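Local coordinates for restriction endonuclease THAI (Thermoplasma acidophilum, PDB 3NDH), which cleaves DNA at a specific sequence as a restriction endonuclease, intercalating into the duplex without flipping out bases, at the interface of chains A and B. Numbering follows the deposited sequence. Chains: chain A/B, restriction endonuclease THAI.

Contacts 1 and 3 are neighbours, their C-alpha centres about 9 Å apart; they share B:Trp218 and both press the C-terminal segment of chain B against helix 58-74 of chain A. Contact 2 lies on the symmetry-related side, about 33 Å from contact 1 and 32 Å from contact 3, where the C-terminus of chain A lies on helices 27-46 and 58-74 of chain B. Residue 222 serves in contacts 1 and 2 with the chains exchanged; residue 36 grips in contact 2 but merely borders contact 1. The interface is two-fold symmetric: each subunit extends its C-terminal helix onto the other, which probably holds the dimer together.

Contact 1: the interface of chains A and B. Residues chain A 33, 36-37, 40, 65, 69; chain B 218, 221-222.
A hydrophobic socket-and-plug interface, in which chain A receives B:Trp222 between helices 27-46 and 58-74, joins the two subunits of the assembly, probably as part of the working dimer. The indole of B:Trp222 is sandwiched. The A:Met40 methyl CE lies over the centre of one face, 3.4 Å from B:Trp222 CD2, while A:Leu69 CD1 lies over the centre of the opposite face, 3.7 Å from the same atom. A:Met40 reaches the ring through a bend at chi2 (-147°), which also sets SD over the same face as CE, 3.8 Å from B:Trp222 CE2. The far rim of the six-membered ring meets A:Leu37, whose CD1 is 3.7 Å from B:Trp222 CZ2, with the backbone of A:Val33 near CZ3. One turn earlier along helix 216-224, B:Trp218 offers a ring face to A:Ile65. CG1 of A:Ile65 lies 3.5 Å from B:Trp218 CD2, offset toward the rim, whereas the other branch, CG2, turns to B:Trp222. A:Ile65 therefore serves both indoles, and its backbone carbonyl, with the two face contacts, would hold the rotation of the second: B:Trp222 NE1 donates a hydrogen bond to A:Ile65 O at 3.0 Å, nearly straight (163° at the hydrogen), with the acceptor close to the indole plane.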
loop_
_atom_site.group_PDB
_atom_site.type_symbol
_atom_site.label_atom_id
_atom_site.label_comp_id
_atom_site.label_asym_id
_atom_site.label_seq_id
_atom_site.Cartn_x
_atom_site.Cartn_y
_atom_site.Cartn_z
ATOM N N VAL A 33 22.073 -7.680 9.856
ATOM C CA VAL A 33 21.433 -6.460 9.387
ATOM C C VAL A 33 22.358 -5.723 8.421
ATOM O O VAL A 33 21.947 -5.321 7.333
ATOM C CB VAL A 33 21.020 -5.564 10.572
ATOM C CG1 VAL A 33 20.673 -4.148 10.132
ATOM C CG2 VAL A 33 19.843 -6.201 11.316
ATOM N N ARG A 36 22.683 -7.996 5.187
ATOM C CA ARG A 36 21.489 -8.443 4.447
ATOM C C ARG A 36 20.273 -7.531 4.428
ATOM O O ARG A 36 19.388 -7.752 3.601
ATOM C CB ARG A 36 21.049 -9.831 4.948
ATOM C CG ARG A 36 22.105 -10.912 4.881
ATOM C CD ARG A 36 22.605 -11.149 3.496
ATOM N NE ARG A 36 23.331 -12.404 3.385
ATOM C CZ ARG A 36 23.957 -12.809 2.288
ATOM N NH1 ARG A 36 24.018 -12.040 1.212
ATOM N NH2 ARG A 36 24.563 -14.000 2.274
ATOM N N LEU A 37 20.169 -6.545 5.322
ATOM C CA LEU A 37 18.984 -5.698 5.263
ATOM C C LEU A 37 18.835 -5.006 3.905
ATOM O O LEU A 37 17.726 -4.921 3.390
ATOM C CB LEU A 37 18.890 -4.687 6.408
ATOM C CG LEU A 37 17.522 -4.030 6.562
ATOM C CD1 LEU A 37 16.401 -5.039 6.902
ATOM C CD2 LEU A 37 17.557 -2.914 7.596
ATOM N N MET A 40 17.215 -7.559 1.467
ATOM C CA MET A 40 15.811 -7.803 1.799
ATOM C C MET A 40 14.945 -6.613 1.400
ATOM O O MET A 40 13.861 -6.774 0.832
ATOM C CB MET A 40 15.638 -8.083 3.288
ATOM C CG MET A 40 16.416 -9.284 3.752
ATOM S SD MET A 40 15.549 -10.164 5.075
ATOM C CE MET A 40 16.931 -11.144 5.646
ATOM N N ILE A 65 9.457 -7.397 7.202
ATOM C CA ILE A 65 10.856 -7.786 7.299
ATOM C C ILE A 65 11.405 -7.454 8.689
ATOM O O ILE A 65 12.134 -8.253 9.304
ATOM C CB ILE A 65 11.702 -7.123 6.190
ATOM C CG1 ILE A 65 11.331 -7.742 4.840
ATOM C CG2 ILE A 65 13.191 -7.281 6.449
ATOM C CD1 ILE A 65 11.708 -6.933 3.586
ATOM N N LEU A 69 12.612 -9.952 11.804
ATOM C CA LEU A 69 13.869 -9.907 12.561
ATOM C C LEU A 69 13.611 -10.135 14.038
ATOM O O LEU A 69 14.352 -10.835 14.689
ATOM C CB LEU A 69 14.576 -8.561 12.328
ATOM C CG LEU A 69 15.922 -8.389 13.014
ATOM C CD1 LEU A 69 16.958 -9.307 12.417
ATOM C CD2 LEU A 69 16.322 -6.916 12.911
ATOM N N TRP B 218 10.424 -14.264 5.416
ATOM C CA TRP B 218 11.410 -13.298 5.903
ATOM C C TRP B 218 12.145 -13.794 7.142
ATOM O O TRP B 218 13.352 -13.596 7.247
ATOM C CB TRP B 218 10.761 -11.937 6.148
ATOM C CG TRP B 218 10.056 -11.407 4.973
ATOM C CD1 TRP B 218 8.706 -11.297 4.837
ATOM C CD2 TRP B 218 10.628 -10.979 3.728
ATOM N NE1 TRP B 218 8.401 -10.787 3.602
ATOM C CE2 TRP B 218 9.560 -10.591 2.901
ATOM C CE3 TRP B 218 11.929 -10.863 3.244
ATOM C CZ2 TRP B 218 9.754 -10.103 1.608
ATOM C CZ3 TRP B 218 12.114 -10.370 1.967
ATOM C CH2 TRP B 218 11.033 -9.996 1.171
ATOM N N LEU B 221 14.685 -16.120 5.669
ATOM C CA LEU B 221 15.815 -15.380 5.088
ATOM C C LEU B 221 16.732 -14.801 6.163
ATOM O O LEU B 221 17.960 -14.802 6.003
ATOM C CB LEU B 221 15.338 -14.271 4.152
ATOM C CG LEU B 221 14.693 -14.763 2.869
ATOM C CD1 LEU B 221 14.391 -13.594 1.932
ATOM C CD2 LEU B 221 15.546 -15.766 2.131
ATOM N N TRP B 222 16.192 -14.323 7.272
ATOM C CA TRP B 222 17.065 -13.882 8.365
ATOM C C TRP B 222 17.969 -14.999 8.886
ATOM O O TRP B 222 19.157 -14.794 9.123
ATOM C CB TRP B 222 16.261 -13.276 9.529
ATOM C CG TRP B 222 15.815 -11.855 9.266
ATOM C CD1 TRP B 222 14.529 -11.381 9.221
ATOM C CD2 TRP B 222 16.665 -10.723 9.012
ATOM N NE1 TRP B 222 14.527 -10.031 8.952
ATOM C CE2 TRP B 222 15.825 -9.608 8.812
ATOM C CE3 TRP B 222 18.054 -10.553 8.907
ATOM C CZ2 TRP B 222 16.332 -8.333 8.545
ATOM C CZ3 TRP B 222 18.566 -9.285 8.642
ATOM C CH2 TRP B 222 17.694 -8.194 8.454
#

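Contact 2: the interface of chains A and B. Residues chain A 222-225; chain B 32, 36, 72.
The backbone carbonyl oxygen of A:Glu224 is gripped by two nitrogens of one guanidinium group, B:Arg36 NH1 at 2.7 Å and B:Arg36 NH2 at 2.9 Å. Both donors lie in the carbonyl plane and the oxygen within 7° of the guanidinium plane, an end-on fork whose sharing of one oxygen leaves both bonds bent, 146° at the NH1 hydrogen. B:Arg36 runs extended from CG to NE, chi2 -176°, carrying the fork to the terminus of chain A. Beside it B:Lys32, likewise extended beyond CG, lays CE over one guanidinium face, toward its rim. Its ammonium donates to A:Trp222 O, with NZ 2.8 Å from that oxygen and in the carbonyl plane, and to A:Gly225 O of the terminal carboxylate, 3.2 Å from NZ, which stands well above the carboxylate plane. A:Ser223 O, also 3.2 Å from B:Lys32 NZ, is close enough for a further hydrogen bond. On its own chain B:Lys32 NZ donates to B:Tyr72 OH at 3.1 Å. Two cationic groups thus meet backbone carbonyls and the terminal carboxylate at a helix end, whose dipole would probably strengthen the attraction. B:Tyr72 turns one ring face to the peptide after A:Trp222, CE1 3.6 Å from A:Ser223 CA, and packs on A:Trp222 CB. The indole edge at A:Trp222 CZ3 meets the B:Lys32 backbone and B:Arg36 CB. In the fold, the last turn of helix 216-223 and the C-terminus of chain A rest on helices 27-46 and 58-74 of chain B.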
loop_
_atom_site.group_PDB
_atom_site.type_symbol
_atom_site.label_atom_id
_atom_site.label_comp_id
_atom_site.label_asym_id
_atom_site.label_seq_id
_atom_site.Cartn_x
_atom_site.Cartn_y
_atom_site.Cartn_z
ATOM N N TRP A 222 -2.471 -17.455 -15.199
ATOM C CA TRP A 222 -3.466 -17.371 -16.275
ATOM C C TRP A 222 -3.221 -18.425 -17.352
ATOM O O TRP A 222 -4.162 -19.056 -17.837
ATOM C CB TRP A 222 -3.529 -15.969 -16.914
ATOM C CG TRP A 222 -4.182 -14.964 -16.025
ATOM C CD1 TRP A 222 -3.597 -13.876 -15.450
ATOM C CD2 TRP A 222 -5.530 -14.997 -15.563
ATOM N NE1 TRP A 222 -4.516 -13.203 -14.666
ATOM C CE2 TRP A 222 -5.708 -13.883 -14.712
ATOM C CE3 TRP A 222 -6.608 -15.863 -15.786
ATOM C CZ2 TRP A 222 -6.926 -13.608 -14.110
ATOM C CZ3 TRP A 222 -7.806 -15.607 -15.162
ATOM C CH2 TRP A 222 -7.954 -14.489 -14.323
ATOM N N SER A 223 -1.960 -18.621 -17.709
ATOM C CA SER A 223 -1.610 -19.423 -18.863
ATOM C C SER A 223 -1.679 -20.913 -18.616
ATOM O O SER A 223 -2.065 -21.680 -19.488
ATOM C CB SER A 223 -0.223 -19.021 -19.348
ATOM O OG SER A 223 0.102 -19.745 -20.535
ATOM N N GLU A 224 -1.313 -21.339 -17.419
ATOM C CA GLU A 224 -1.156 -22.768 -17.176
ATOM C C GLU A 224 -2.483 -23.521 -17.287
ATOM O O GLU A 224 -3.538 -22.997 -16.955
ATOM C CB GLU A 224 -0.477 -23.019 -15.825
ATOM C CG GLU A 224 -1.251 -22.553 -14.611
ATOM C CD GLU A 224 -0.589 -22.960 -13.301
ATOM O OE1 GLU A 224 0.657 -22.959 -13.230
ATOM O OE2 GLU A 224 -1.317 -23.283 -12.339
ATOM N N GLY A 225 -2.409 -24.752 -17.770
ATOM C CA GLY A 225 -3.568 -25.616 -17.904
ATOM C C GLY A 225 -4.648 -25.085 -18.807
ATOM O O GLY A 225 -4.399 -24.292 -19.745
ATOM O OXT GLY A 225 -5.806 -25.462 -18.599
ATOM N N LYS B 32 -11.920 -19.196 -17.935
ATOM C CA LYS B 32 -10.705 -19.134 -17.094
ATOM C C LYS B 32 -10.811 -18.015 -16.059
ATOM O O LYS B 32 -10.465 -18.209 -14.906
ATOM C CB LYS B 32 -9.409 -18.961 -17.908
ATOM C CG LYS B 32 -8.762 -20.266 -18.361
ATOM C CD LYS B 32 -7.356 -20.028 -18.903
ATOM C CE LYS B 32 -6.639 -21.348 -19.174
ATOM N NZ LYS B 32 -5.179 -21.165 -19.460
ATOM N N ARG B 36 -10.688 -18.816 -12.073
ATOM C CA ARG B 36 -9.403 -18.475 -11.448
ATOM C C ARG B 36 -9.299 -17.118 -10.790
ATOM O O ARG B 36 -8.424 -16.953 -9.914
ATOM C CB ARG B 36 -8.300 -18.603 -12.485
ATOM C CG ARG B 36 -8.289 -19.938 -13.158
ATOM C CD ARG B 36 -7.122 -20.075 -14.102
ATOM N NE ARG B 36 -7.114 -21.413 -14.682
ATOM C CZ ARG B 36 -6.132 -21.892 -15.442
ATOM N NH1 ARG B 36 -5.067 -21.148 -15.703
ATOM N NH2 ARG B 36 -6.235 -23.127 -15.915
ATOM N N TYR B 72 -1.798 -11.869 -20.940
ATOM C CA TYR B 72 -2.150 -13.198 -21.455
ATOM C C TYR B 72 -3.087 -13.133 -22.666
ATOM O O TYR B 72 -2.819 -13.739 -23.713
ATOM C CB TYR B 72 -2.765 -14.021 -20.325
ATOM C CG TYR B 72 -3.208 -15.407 -20.728
ATOM C CD1 TYR B 72 -2.360 -16.279 -21.390
ATOM C CD2 TYR B 72 -4.486 -15.833 -20.455
ATOM C CE1 TYR B 72 -2.770 -17.552 -21.749
ATOM C CE2 TYR B 72 -4.909 -17.099 -20.819
ATOM C CZ TYR B 72 -4.055 -17.950 -21.458
ATOM O OH TYR B 72 -4.468 -19.223 -21.790
#

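Contact 3: the interface of chains A and B. Residues chain A 64, 67-68, 71, 81; chain B 215, 218.
B:Phe215 and A:Thr81 approach from opposite directions, the threonine's methyl CG2 lying over one face of the phenyl ring, displaced toward the rim, 3.7 Å from B:Phe215 CZ. The threonine CB is nearer still to this outer part of the ring, 3.5 Å from B:Phe215 CZ. At the ring's edge, in its plane, lies the hydroxyl oxygen of A:Ser68. That hydroxyl is held by its own helix: A:Ser68 OG donates to A:Arg64 O at 2.7 Å. A chi1 of -63°, placing OG beside the backbone N, turns it back toward this carbonyl one turn earlier. Its separation of 3.3 Å from B:Phe215 O leaves at most a weak bond across the interface. A:Arg64 crosses B:Phe215 at about a right angle, the guanidinium and phenyl planes 79° apart, and thus does not stack on it. A:Arg64 instead reaches B:Trp218 through water 1, which is 2.8 Å from A:Arg64 NH1 and 2.9 Å from B:Trp218 NE1, giving the indole N-H a polar partner. A:Ile71 CD1 packs against the phenylalanine CB, also nearly perpendicular. In the fold, B:Phe215 immediately precedes helix 216-224 of chain B, wedged between helix 58-74 of chain A and A:Thr81, which directly follows strand 79-80.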
loop_
_atom_site.group_PDB
_atom_site.type_symbol
_atom_site.label_atom_id
_atom_site.label_comp_id
_atom_site.label_asym_id
_atom_site.label_seq_id
_atom_site.Cartn_x
_atom_site.Cartn_y
_atom_site.Cartn_z
ATOM N N ARG A 64 7.068 -5.976 7.542
ATOM C CA ARG A 64 7.099 -7.430 7.717
ATOM C C ARG A 64 8.508 -7.950 7.954
ATOM O O ARG A 64 8.731 -8.830 8.770
ATOM C CB ARG A 64 6.503 -8.150 6.505
ATOM C CG ARG A 64 5.031 -8.049 6.397
ATOM C CD ARG A 64 4.477 -9.154 5.504
ATOM N NE ARG A 64 3.166 -8.787 5.039
ATOM C CZ ARG A 64 2.774 -8.851 3.775
ATOM N NH1 ARG A 64 3.578 -9.338 2.836
ATOM N NH2 ARG A 64 1.556 -8.465 3.469
ATOM N N SER A 67 9.560 -6.924 11.514
ATOM C CA SER A 67 8.906 -7.806 12.490
ATOM C C SER A 67 9.508 -9.215 12.486
ATOM O O SER A 67 9.613 -9.863 13.520
ATOM C CB SER A 67 7.415 -7.897 12.222
ATOM O OG SER A 67 6.794 -6.618 12.376
ATOM N N SER A 68 9.885 -9.678 11.302
ATOM C CA SER A 68 10.499 -10.986 11.144
ATOM C C SER A 68 11.884 -11.069 11.774
ATOM O O SER A 68 12.293 -12.142 12.257
ATOM C CB SER A 68 10.551 -11.379 9.678
ATOM O OG SER A 68 9.233 -11.502 9.162
ATOM N N ILE A 71 11.041 -11.783 15.312
ATOM C CA ILE A 71 10.692 -13.216 15.454
ATOM C C ILE A 71 11.944 -14.090 15.419
ATOM O O ILE A 71 12.109 -14.997 16.251
ATOM C CB ILE A 71 9.722 -13.686 14.356
ATOM C CG1 ILE A 71 8.350 -12.986 14.484
ATOM C CG2 ILE A 71 9.555 -15.200 14.412
ATOM C CD1 ILE A 71 7.459 -13.047 13.241
ATOM N N THR A 81 2.253 -10.323 16.101
ATOM C CA THR A 81 2.091 -9.674 14.796
ATOM C C THR A 81 0.631 -9.512 14.416
ATOM O O THR A 81 0.328 -8.920 13.403
ATOM C CB THR A 81 2.794 -10.469 13.687
ATOM O OG1 THR A 81 2.365 -11.840 13.719
ATOM C CG2 THR A 81 4.314 -10.407 13.874
ATOM N N PHE B 215 5.002 -13.767 7.305
ATOM C CA PHE B 215 6.323 -13.574 7.942
ATOM C C PHE B 215 7.329 -14.680 7.669
ATOM O O PHE B 215 8.535 -14.441 7.734
ATOM C CB PHE B 215 6.126 -13.389 9.462
ATOM C CG PHE B 215 5.190 -12.252 9.787
ATOM C CD1 PHE B 215 5.663 -10.957 9.814
ATOM C CD2 PHE B 215 3.833 -12.474 9.967
ATOM C CE1 PHE B 215 4.814 -9.896 10.074
ATOM C CE2 PHE B 215 2.981 -11.418 10.227
ATOM C CZ PHE B 215 3.467 -10.132 10.261
ATOM N N TRP B 218 10.424 -14.264 5.416
ATOM C CA TRP B 218 11.410 -13.298 5.903
ATOM C C TRP B 218 12.145 -13.794 7.142
ATOM O O TRP B 218 13.352 -13.596 7.247
ATOM C CB TRP B 218 10.761 -11.937 6.148
ATOM C CG TRP B 218 10.056 -11.407 4.973
ATOM C CD1 TRP B 218 8.706 -11.297 4.837
ATOM C CD2 TRP B 218 10.628 -10.979 3.728
ATOM N NE1 TRP B 218 8.401 -10.787 3.602
ATOM C CE2 TRP B 218 9.560 -10.591 2.901
ATOM C CE3 TRP B 218 11.929 -10.863 3.244
ATOM C CZ2 TRP B 218 9.754 -10.103 1.608
ATOM C CZ3 TRP B 218 12.114 -10.370 1.967
ATOM C CH2 TRP B 218 11.033 -9.996 1.171
HETATM O O HOH W 1 5.566 -11.260 2.987
#